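PDB 4AXH: (R)-specific secondary-alkylsulfatase from Pseudomonas sp., which hydrolyses (R)-secondary-alkyl sulfates with strict inversion of configuration, using two zinc ions and releasing sulfate and homochiral (S)-alcohols. Local coordinates for residues K203-S208 with P264-E269; K270-H275 with E283-L288; L556-D561 with D650-K655. One frame throughout, in Å; residues are numbered along the deposited sequence.

Contact 1: residues K203-S208 with P264-E269; sequences KVFAPS and PNVLIE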
loop_
_atom_site.group_PDB
_atom_site.type_symbol
_atom_site.label_atom_id
_atom_site.label_comp_id
_atom_site.label_asym_id
_atom_site.label_seq_id
_atom_site.Cartn_x
_atom_site.Cartn_y
_atom_site.Cartn_z
ATOM N N LYS A 203 -25.263 -24.765 10.296
ATOM C CA LYS A 203 -25.297 -23.397 9.784
ATOM C C LYS A 203 -23.910 -22.783 9.943
ATOM O O LYS A 203 -23.407 -22.682 11.052
ATOM C CB LYS A 203 -26.404 -22.562 10.481
ATOM C CG LYS A 203 -27.855 -23.002 10.190
ATOM C CD LYS A 203 -28.380 -22.436 8.857
ATOM C CE LYS A 203 -29.165 -23.428 8.004
ATOM N NZ LYS A 203 -29.394 -22.932 6.603
ATOM N N VAL A 204 -23.267 -22.444 8.833
ATOM C CA VAL A 204 -21.920 -21.885 8.825
ATOM C C VAL A 204 -21.925 -20.405 8.358
ATOM O O VAL A 204 -22.084 -20.118 7.170
ATOM C CB VAL A 204 -20.916 -22.800 8.072
ATOM C CG1 VAL A 204 -19.544 -22.159 7.977
ATOM C CG2 VAL A 204 -20.793 -24.134 8.766
ATOM N N PHE A 205 -21.759 -19.476 9.312
ATOM C CA PHE A 205 -21.780 -18.024 9.074
ATOM C C PHE A 205 -20.399 -17.475 8.795
ATOM O O PHE A 205 -19.422 -17.948 9.377
ATOM C CB PHE A 205 -22.390 -17.278 10.267
ATOM C CG PHE A 205 -23.717 -17.814 10.750
ATOM C CD1 PHE A 205 -23.771 -18.858 11.661
ATOM C CD2 PHE A 205 -24.908 -17.256 10.313
ATOM C CE1 PHE A 205 -24.996 -19.355 12.109
ATOM C CE2 PHE A 205 -26.134 -17.753 10.755
ATOM C CZ PHE A 205 -26.171 -18.794 11.658
ATOM N N ALA A 206 -20.326 -16.452 7.913
ATOM C CA ALA A 206 -19.088 -15.791 7.508
ATOM C C ALA A 206 -19.345 -14.389 6.972
ATOM O O ALA A 206 -20.381 -14.172 6.358
ATOM C CB ALA A 206 -18.337 -16.625 6.464
ATOM N N PRO A 207 -18.403 -13.417 7.167
ATOM C CA PRO A 207 -18.635 -12.056 6.643
ATOM C C PRO A 207 -18.566 -11.999 5.123
ATOM O O PRO A 207 -17.988 -12.889 4.503
ATOM C CB PRO A 207 -17.522 -11.238 7.288
ATOM C CG PRO A 207 -16.465 -12.207 7.604
ATOM C CD PRO A 207 -17.132 -13.493 7.921
ATOM N N SER A 208 -19.175 -10.957 4.526
ATOM C CA SER A 208 -19.215 -10.691 3.095
ATOM C C SER A 208 -17.835 -10.839 2.454
ATOM O O SER A 208 -16.841 -10.300 2.985
ATOM C CB SER A 208 -19.729 -9.268 2.870
ATOM O OG SER A 208 -19.642 -8.836 1.519
ATOM N N PRO A 264 -18.853 -21.569 3.565
ATOM C CA PRO A 264 -19.965 -21.153 4.433
ATOM C C PRO A 264 -21.356 -21.353 3.808
ATOM O O PRO A 264 -21.524 -21.464 2.595
ATOM C CB PRO A 264 -19.686 -19.672 4.684
ATOM C CG PRO A 264 -18.307 -19.427 4.151
ATOM C CD PRO A 264 -18.110 -20.394 3.069
ATOM N N ASN A 265 -22.346 -21.413 4.684
ATOM C CA ASN A 265 -23.764 -21.614 4.439
ATOM C C ASN A 265 -24.403 -20.228 4.261
ATOM O O ASN A 265 -24.913 -19.912 3.192
ATOM C CB ASN A 265 -24.333 -22.241 5.708
ATOM C CG ASN A 265 -25.330 -23.304 5.515
ATOM O OD1 ASN A 265 -25.016 -24.477 5.668
ATOM N ND2 ASN A 265 -26.585 -22.914 5.302
ATOM N N VAL A 266 -24.369 -19.404 5.330
ATOM C CA VAL A 266 -24.969 -18.072 5.409
ATOM C C VAL A 266 -23.953 -16.925 5.524
ATOM O O VAL A 266 -23.151 -16.877 6.470
ATOM C CB VAL A 266 -26.178 -18.014 6.403
ATOM C CG1 VAL A 266 -26.125 -19.107 7.473
ATOM C CG2 VAL A 266 -26.393 -16.631 7.010
ATOM N N LEU A 267 -24.016 -15.999 4.559
ATOM C CA LEU A 267 -23.153 -14.823 4.447
ATOM C C LEU A 267 -23.747 -13.557 5.052
ATOM O O LEU A 267 -24.873 -13.199 4.722
ATOM C CB LEU A 267 -22.834 -14.571 2.969
ATOM C CG LEU A 267 -21.566 -15.241 2.444
ATOM C CD1 LEU A 267 -21.706 -15.610 1.008
ATOM C CD2 LEU A 267 -20.360 -14.332 2.627
ATOM N N ILE A 268 -22.973 -12.865 5.907
ATOM C CA ILE A 268 -23.367 -11.612 6.545
ATOM C C ILE A 268 -23.040 -10.480 5.571
ATOM O O ILE A 268 -21.865 -10.251 5.230
ATOM C CB ILE A 268 -22.721 -11.445 7.947
ATOM C CG1 ILE A 268 -22.748 -12.759 8.786
ATOM C CG2 ILE A 268 -23.297 -10.242 8.716
ATOM C CD1 ILE A 268 -24.123 -13.488 8.954
ATOM N N GLU A 269 -24.087 -9.805 5.077
ATOM C CA GLU A 269 -23.936 -8.778 4.047
ATOM C C GLU A 269 -24.252 -7.357 4.464
ATOM O O GLU A 269 -23.736 -6.410 3.846
ATOM C CB GLU A 269 -24.662 -9.191 2.743
ATOM C CG GLU A 269 -24.108 -10.466 2.088
ATOM C CD GLU A 269 -22.798 -10.358 1.321
ATOM O OE1 GLU A 269 -22.413 -9.228 0.945
ATOM O OE2 GLU A 269 -22.171 -11.413 1.066
#
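F205 and V266 lie side by side and project from the same face of the sheet, with V266 CG1 3.6 Å from F205 CE2. The methyl reaches the ring obliquely, and I268 CD1 comes to the neighbouring ring carbon F205 CD2 from the same strand at 4.1 Å. In V204 the first torsion sets CG1 anti to the backbone N (chi1 176°), which brings this methyl against the CA and CB of P264. A206 takes the next position on the P264 ring: its CB is 3.6 Å from P264 CG. Following the parallel bridges F205-V266, A206-L267 and P207-I268, side chains alternate about the strand pair, with F205, V266, P207 and I268 on one face and A206 and L267 on the other. The strands 203-207 and 266-268 run parallel, with axes 4.7 Å apart at 28°, and helices 210-219 and 222-233 lie in the chain between them. This beta-alpha-beta crossover builds the margin of the first sheet of the metallo-beta-lactamase fold, where 266-268 is one of the two outermost strands. F205 also meets F284 of the second sheet, and the side chain of P207 lies about 5 Å from that of the zinc ligand H179. Backbone bonds follow the parallel pattern: A206 N donates to V266 O, and A206 O accepts from I268 N. V204 O is gripped twice. N265 N approaches in the carbonyl plane on a lone pair (2.8 Å), whereas V266 N sits above that plane. At the far end, S208 OG donates to E269 OE1 at 2.9 Å, meeting the oxygen from above the carboxylate plane, 44° out of it. E269, bent at chi2, folds its carboxylate back to the serine, while L267 CD2 lies 3.4 Å from P207 O.

Contact 2: residues K270-H275 with E283-L288; sequences KPYERH and EFQLTL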
loop_
_atom_site.group_PDB
_atom_site.type_symbol
_atom_site.label_atom_id
_atom_site.label_comp_id
_atom_site.label_asym_id
_atom_site.label_seq_id
_atom_site.Cartn_x
_atom_site.Cartn_y
_atom_site.Cartn_z
ATOM N N LYS A 270 -25.088 -7.207 5.506
ATOM C CA LYS A 270 -25.498 -5.903 6.077
ATOM C C LYS A 270 -24.486 -5.439 7.164
ATOM O O LYS A 270 -23.927 -6.295 7.858
ATOM C CB LYS A 270 -26.913 -6.002 6.712
ATOM C CG LYS A 270 -28.038 -6.412 5.752
ATOM C CD LYS A 270 -29.309 -6.768 6.524
ATOM C CE LYS A 270 -30.401 -7.338 5.650
ATOM N NZ LYS A 270 -31.522 -6.372 5.450
ATOM N N PRO A 271 -24.296 -4.110 7.397
ATOM C CA PRO A 271 -23.341 -3.664 8.438
ATOM C C PRO A 271 -23.529 -4.258 9.829
ATOM O O PRO A 271 -22.569 -4.330 10.600
ATOM C CB PRO A 271 -23.527 -2.154 8.450
ATOM C CG PRO A 271 -23.954 -1.829 7.073
ATOM C CD PRO A 271 -24.880 -2.949 6.691
ATOM N N TYR A 272 -24.767 -4.653 10.147
ATOM C CA TYR A 272 -25.199 -5.300 11.389
ATOM C C TYR A 272 -26.301 -6.310 11.040
ATOM O O TYR A 272 -27.200 -5.988 10.278
ATOM C CB TYR A 272 -25.704 -4.283 12.434
ATOM C CG TYR A 272 -24.688 -3.225 12.830
ATOM C CD1 TYR A 272 -23.823 -3.425 13.906
ATOM C CD2 TYR A 272 -24.628 -2.002 12.159
ATOM C CE1 TYR A 272 -22.932 -2.429 14.308
ATOM C CE2 TYR A 272 -23.714 -1.020 12.522
ATOM C CZ TYR A 272 -22.870 -1.231 13.598
ATOM O OH TYR A 272 -21.991 -0.225 13.932
ATOM N N GLU A 273 -26.193 -7.541 11.540
ATOM C CA GLU A 273 -27.156 -8.602 11.254
ATOM C C GLU A 273 -27.415 -9.429 12.457
ATOM O O GLU A 273 -26.481 -9.979 13.039
ATOM C CB GLU A 273 -26.688 -9.514 10.099
ATOM C CG GLU A 273 -27.054 -9.000 8.723
ATOM C CD GLU A 273 -26.854 -9.974 7.580
ATOM O OE1 GLU A 273 -27.197 -11.164 7.752
ATOM O OE2 GLU A 273 -26.429 -9.531 6.487
ATOM N N ARG A 274 -28.688 -9.531 12.833
ATOM C CA ARG A 274 -29.107 -10.330 13.982
ATOM C C ARG A 274 -29.554 -11.695 13.480
ATOM O O ARG A 274 -30.273 -11.765 12.476
ATOM C CB ARG A 274 -30.253 -9.638 14.734
ATOM C CG ARG A 274 -29.832 -8.419 15.540
ATOM C CD ARG A 274 -30.846 -8.122 16.623
ATOM N NE ARG A 274 -30.994 -9.262 17.528
ATOM C CZ ARG A 274 -30.357 -9.400 18.687
ATOM N NH1 ARG A 274 -29.544 -8.445 19.128
ATOM N NH2 ARG A 274 -30.548 -10.480 19.427
ATOM N N HIS A 275 -29.105 -12.773 14.138
ATOM C CA HIS A 275 -29.460 -14.162 13.791
ATOM C C HIS A 275 -29.586 -15.013 15.029
ATOM O O HIS A 275 -28.811 -14.868 15.981
ATOM C CB HIS A 275 -28.440 -14.822 12.872
ATOM C CG HIS A 275 -28.422 -14.257 11.505
ATOM N ND1 HIS A 275 -29.224 -14.764 10.522
ATOM C CD2 HIS A 275 -27.668 -13.254 10.997
ATOM C CE1 HIS A 275 -28.958 -14.045 9.443
ATOM N NE2 HIS A 275 -28.016 -13.129 9.681
ATOM N N GLU A 283 -25.495 -11.216 17.099
ATOM C CA GLU A 283 -25.486 -9.951 16.378
ATOM C C GLU A 283 -24.057 -9.866 15.837
ATOM O O GLU A 283 -23.080 -9.976 16.596
ATOM C CB GLU A 283 -25.807 -8.749 17.284
ATOM C CG GLU A 283 -25.976 -7.438 16.517
ATOM C CD GLU A 283 -26.555 -6.233 17.249
ATOM O OE1 GLU A 283 -27.047 -6.398 18.388
ATOM O OE2 GLU A 283 -26.535 -5.120 16.672
ATOM N N PHE A 284 -23.951 -9.766 14.525
ATOM C CA PHE A 284 -22.710 -9.646 13.783
ATOM C C PHE A 284 -22.534 -8.207 13.322
ATOM O O PHE A 284 -23.491 -7.590 12.846
ATOM C CB PHE A 284 -22.763 -10.566 12.547
ATOM C CG PHE A 284 -23.068 -12.043 12.805
ATOM C CD1 PHE A 284 -22.100 -12.890 13.341
ATOM C CD2 PHE A 284 -24.294 -12.591 12.445
ATOM C CE1 PHE A 284 -22.364 -14.238 13.558
ATOM C CE2 PHE A 284 -24.558 -13.951 12.648
ATOM C CZ PHE A 284 -23.596 -14.764 13.223
ATOM N N GLN A 285 -21.313 -7.672 13.452
ATOM C CA GLN A 285 -20.950 -6.323 13.001
ATOM C C GLN A 285 -19.842 -6.436 11.959
ATOM O O GLN A 285 -18.731 -6.813 12.317
ATOM C CB GLN A 285 -20.473 -5.451 14.175
ATOM C CG GLN A 285 -19.876 -4.095 13.729
ATOM C CD GLN A 285 -18.975 -3.406 14.734
ATOM O OE1 GLN A 285 -18.548 -3.988 15.753
ATOM N NE2 GLN A 285 -18.644 -2.148 14.425
ATOM N N LEU A 286 -20.130 -6.105 10.690
ATOM C CA LEU A 286 -19.122 -6.178 9.647
ATOM C C LEU A 286 -17.984 -5.182 9.887
ATOM O O LEU A 286 -18.239 -3.986 9.989
ATOM C CB LEU A 286 -19.753 -5.903 8.264
ATOM C CG LEU A 286 -20.518 -7.032 7.547
ATOM C CD1 LEU A 286 -21.060 -6.527 6.209
ATOM C CD2 LEU A 286 -19.629 -8.199 7.245
ATOM N N THR A 287 -16.738 -5.670 9.971
ATOM C CA THR A 287 -15.528 -4.829 10.128
ATOM C C THR A 287 -14.609 -5.020 8.929
ATOM O O THR A 287 -13.404 -5.205 9.086
ATOM C CB THR A 287 -14.825 -5.074 11.465
ATOM O OG1 THR A 287 -14.419 -6.419 11.502
ATOM C CG2 THR A 287 -15.690 -4.775 12.660
ATOM N N LEU A 288 -15.187 -4.966 7.722
ATOM C CA LEU A 288 -14.463 -5.199 6.463
ATOM C C LEU A 288 -13.301 -4.282 6.173
ATOM O O LEU A 288 -13.455 -3.053 6.153
ATOM C CB LEU A 288 -15.399 -5.280 5.239
ATOM C CG LEU A 288 -16.685 -6.150 5.356
ATOM C CD1 LEU A 288 -17.520 -6.029 4.100
ATOM C CD2 LEU A 288 -16.371 -7.626 5.638
#
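The rings of H275 and F284 meet rim to rim, neither lying over the other, with centroids 5.8 Å apart and planes at 52°. H275 CD2 is in the plane of the F284 ring, at its edge, 3.6 Å from F284 CE2. The imidazole has E273 OE1 at its own edge: NE2 donates to it in the ring plane at 2.9 Å, along a nearly straight bond to the anti lone pair. The other carboxylate oxygen, E273 OE2, takes K270 N on its anti lone pair and E269 N as well, so three N-H groups hold this carboxylate and should fix its rotation. On the opposite face of the hairpin, the Y272 ring and the Q285 amide run side by side with planes only 10° apart. Q285 CG stands anti to the backbone N (chi1 171°) and approaches Y272 CE1 obliquely to 3.5 Å. Y272 also makes a cation-pi contact with K343, and Q285 OE1 is bonded to N297 ND2. R274 NH1 forms a salt bridge with E283 OE1 at 3.3 Å, its hydrogen bond weak; in the conformer described the stronger partner is E281, and both pairings are tentative because R274 has two conformers. Between these side chains the backbones of E273 and F284 form a hydrogen-bonded antiparallel pair, F284 N to E273 O at 2.9 Å and E273 N to F284 O at 3.0 Å. L286 N extends the pattern to P271 O. Strands 272-277 and 280-286 constitute a beta hairpin on the margin of the second sheet of the metallo-beta-lactamase fold. Y272 and Q285 pack on helix 330-344, strand 296-300 continues the sheet beyond 280-286, and E273, H275 and F284 turn to I268 of strand 266-268 in the other sheet.

Contact 3: residues L556-D561 with D650-K655; sequences LAIRLD and DSFSPK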
loop_
_atom_site.group_PDB
_atom_site.type_symbol
_atom_site.label_atom_id
_atom_site.label_comp_id
_atom_site.label_asym_id
_atom_site.label_seq_id
_atom_site.Cartn_x
_atom_site.Cartn_y
_atom_site.Cartn_z
ATOM N N LEU A 556 -0.299 -18.961 -13.449
ATOM C CA LEU A 556 0.449 -19.305 -14.663
ATOM C C LEU A 556 1.059 -18.070 -15.314
ATOM O O LEU A 556 2.193 -18.149 -15.776
ATOM C CB LEU A 556 -0.405 -20.107 -15.663
ATOM C CG LEU A 556 -0.964 -21.473 -15.219
ATOM C CD1 LEU A 556 -1.411 -22.281 -16.418
ATOM C CD2 LEU A 556 0.062 -22.295 -14.451
ATOM N N ALA A 557 0.342 -16.918 -15.301
ATOM C CA ALA A 557 0.827 -15.631 -15.837
ATOM C C ALA A 557 2.063 -15.145 -15.062
ATOM O O ALA A 557 2.901 -14.431 -15.623
ATOM C CB ALA A 557 -0.274 -14.584 -15.784
ATOM N N ILE A 558 2.164 -15.564 -13.779
ATOM C CA ILE A 558 3.246 -15.290 -12.831
ATOM C C ILE A 558 4.375 -16.328 -13.015
ATOM O O ILE A 558 5.547 -15.968 -12.952
ATOM C CB ILE A 558 2.642 -15.266 -11.384
ATOM C CG1 ILE A 558 1.936 -13.932 -11.108
ATOM C CG2 ILE A 558 3.678 -15.591 -10.302
ATOM C CD1 ILE A 558 0.884 -13.968 -10.018
ATOM N N ARG A 559 4.007 -17.601 -13.233
ATOM C CA ARG A 559 4.933 -18.719 -13.458
ATOM C C ARG A 559 5.609 -18.645 -14.845
ATOM O O ARG A 559 6.754 -19.070 -14.991
ATOM C CB ARG A 559 4.203 -20.058 -13.296
ATOM C CG ARG A 559 3.965 -20.423 -11.836
ATOM C CD ARG A 559 3.474 -21.835 -11.690
ATOM N NE ARG A 559 4.429 -22.774 -12.271
ATOM C CZ ARG A 559 4.126 -24.011 -12.633
ATOM N NH1 ARG A 559 2.898 -24.477 -12.453
ATOM N NH2 ARG A 559 5.055 -24.797 -13.159
ATOM N N LEU A 560 4.902 -18.085 -15.850
ATOM C CA LEU A 560 5.416 -17.907 -17.203
ATOM C C LEU A 560 6.756 -17.159 -17.200
ATOM O O LEU A 560 6.897 -16.115 -16.546
ATOM C CB LEU A 560 4.380 -17.186 -18.086
ATOM C CG LEU A 560 4.740 -17.005 -19.564
ATOM C CD1 LEU A 560 4.492 -18.270 -20.332
ATOM C CD2 LEU A 560 3.946 -15.894 -20.167
ATOM N N ASP A 561 7.736 -17.736 -17.908
ATOM C CA ASP A 561 9.085 -17.219 -18.058
ATOM C C ASP A 561 9.149 -16.380 -19.319
ATOM O O ASP A 561 9.334 -16.920 -20.413
ATOM C CB ASP A 561 10.105 -18.372 -18.120
ATOM C CG ASP A 561 11.582 -17.981 -18.056
ATOM O OD1 ASP A 561 11.887 -16.757 -18.094
ATOM O OD2 ASP A 561 12.429 -18.893 -17.920
ATOM N N ASP A 650 7.809 -21.678 -15.302
ATOM C CA ASP A 650 8.836 -21.872 -14.257
ATOM C C ASP A 650 8.206 -22.574 -13.029
ATOM O O ASP A 650 6.977 -22.672 -12.925
ATOM C CB ASP A 650 9.413 -20.520 -13.764
ATOM C CG ASP A 650 10.313 -19.731 -14.712
ATOM O OD1 ASP A 650 11.297 -20.323 -15.242
ATOM O OD2 ASP A 650 10.121 -18.493 -14.819
ATOM N N SER A 651 9.051 -23.017 -12.088
ATOM C CA SER A 651 8.635 -23.621 -10.816
ATOM C C SER A 651 9.383 -22.946 -9.652
ATOM O O SER A 651 10.587 -22.686 -9.751
ATOM C CB SER A 651 8.827 -25.136 -10.819
ATOM O OG SER A 651 7.611 -25.797 -11.136
ATOM N N PHE A 652 8.651 -22.587 -8.594
ATOM C CA PHE A 652 9.237 -21.860 -7.474
ATOM C C PHE A 652 9.443 -22.718 -6.269
ATOM O O PHE A 652 8.555 -23.483 -5.903
ATOM C CB PHE A 652 8.391 -20.638 -7.086
ATOM C CG PHE A 652 7.964 -19.704 -8.198
ATOM C CD1 PHE A 652 8.902 -18.950 -8.901
ATOM C CD2 PHE A 652 6.624 -19.551 -8.519
ATOM C CE1 PHE A 652 8.503 -18.090 -9.938
ATOM C CE2 PHE A 652 6.228 -18.684 -9.540
ATOM C CZ PHE A 652 7.168 -17.963 -10.246
ATOM N N SER A 653 10.600 -22.557 -5.620
ATOM C CA SER A 653 10.935 -23.275 -4.391
ATOM C C SER A 653 10.946 -22.275 -3.213
ATOM O O SER A 653 11.653 -21.264 -3.282
ATOM C CB SER A 653 12.282 -23.984 -4.518
ATOM O OG SER A 653 12.469 -24.926 -3.471
ATOM N N PRO A 654 10.148 -22.513 -2.146
ATOM C CA PRO A 654 10.125 -21.569 -1.019
ATOM C C PRO A 654 11.209 -21.841 0.016
ATOM O O PRO A 654 10.917 -22.095 1.197
ATOM C CB PRO A 654 8.709 -21.722 -0.447
ATOM C CG PRO A 654 8.298 -23.134 -0.822
ATOM C CD PRO A 654 9.237 -23.649 -1.906
ATOM N N LYS A 655 12.475 -21.808 -0.445
ATOM C CA LYS A 655 13.659 -21.962 0.398
ATOM C C LYS A 655 14.872 -21.168 -0.073
ATOM O O LYS A 655 16.012 -21.603 0.062
ATOM C CB LYS A 655 13.937 -23.409 0.885
ATOM C CG LYS A 655 14.171 -24.492 -0.158
ATOM C CD LYS A 655 14.409 -25.849 0.582
ATOM C CE LYS A 655 13.269 -26.849 0.396
ATOM N NZ LYS A 655 13.047 -27.785 1.554
#
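R559 reaches across to D650 and F652 from the last turn of helix 549-559. Its CB lies 3.8 Å from D650 O, and CG meets F652 CE2 obliquely at 3.7 Å. CD remains beside the same carbonyl, and the bend at chi3 (58°) places NE 2.6 Å from D650 O, nearly along the C=O axis. NH2 donates to that oxygen too, at 2.9 Å, from above the carbonyl plane. The guanidinium thus grips one acceptor side-on with two nitrogens, and D650 O lies in the guanidinium plane. NH2 also comes within 3.4 Å of S651 OG, while NH1 faces the like-charged R620 NH2. The backbone of R559 adds a return bond, D650 N to R559 O at 2.8 Å. Two carboxylates approach closely, D561 OD2 to D650 OD1 at 3.2 Å; K564 makes long, weak ion pairs with both and probably eases the repulsion. I558 O touches the edge of the F652 ring and accepts a hydrogen bond from N385 of the second subunit. F652 also rests on T223 of helix 222-233. The arrangement joins a helix C-terminus to the loop after helix 640-646 in the alkylsulfatase C-terminal (SCP2-clan) domain, at the homodimer interface.

Overall arrangement
Following the chain from the N terminus, the three contacts come in series, and none nests within or crosses another. Contact 1 closes a loop of 55 intervening residues, helical in part and without strands, and adds strand 266-268 to the first sheet. Contact 2 follows directly as a tight hairpin in the second sheet. Their centres are 10 Å apart, and I268 CD1 packs on F284 CD2, so together they join the two sheets of the metallo-beta-lactamase domain. Contact 3, centred 34 Å from contact 1 and 39 Å from contact 2, closes a loop of 88 intervening residues, the longest of the three, that contains the five-stranded sheet of the C-terminal domain.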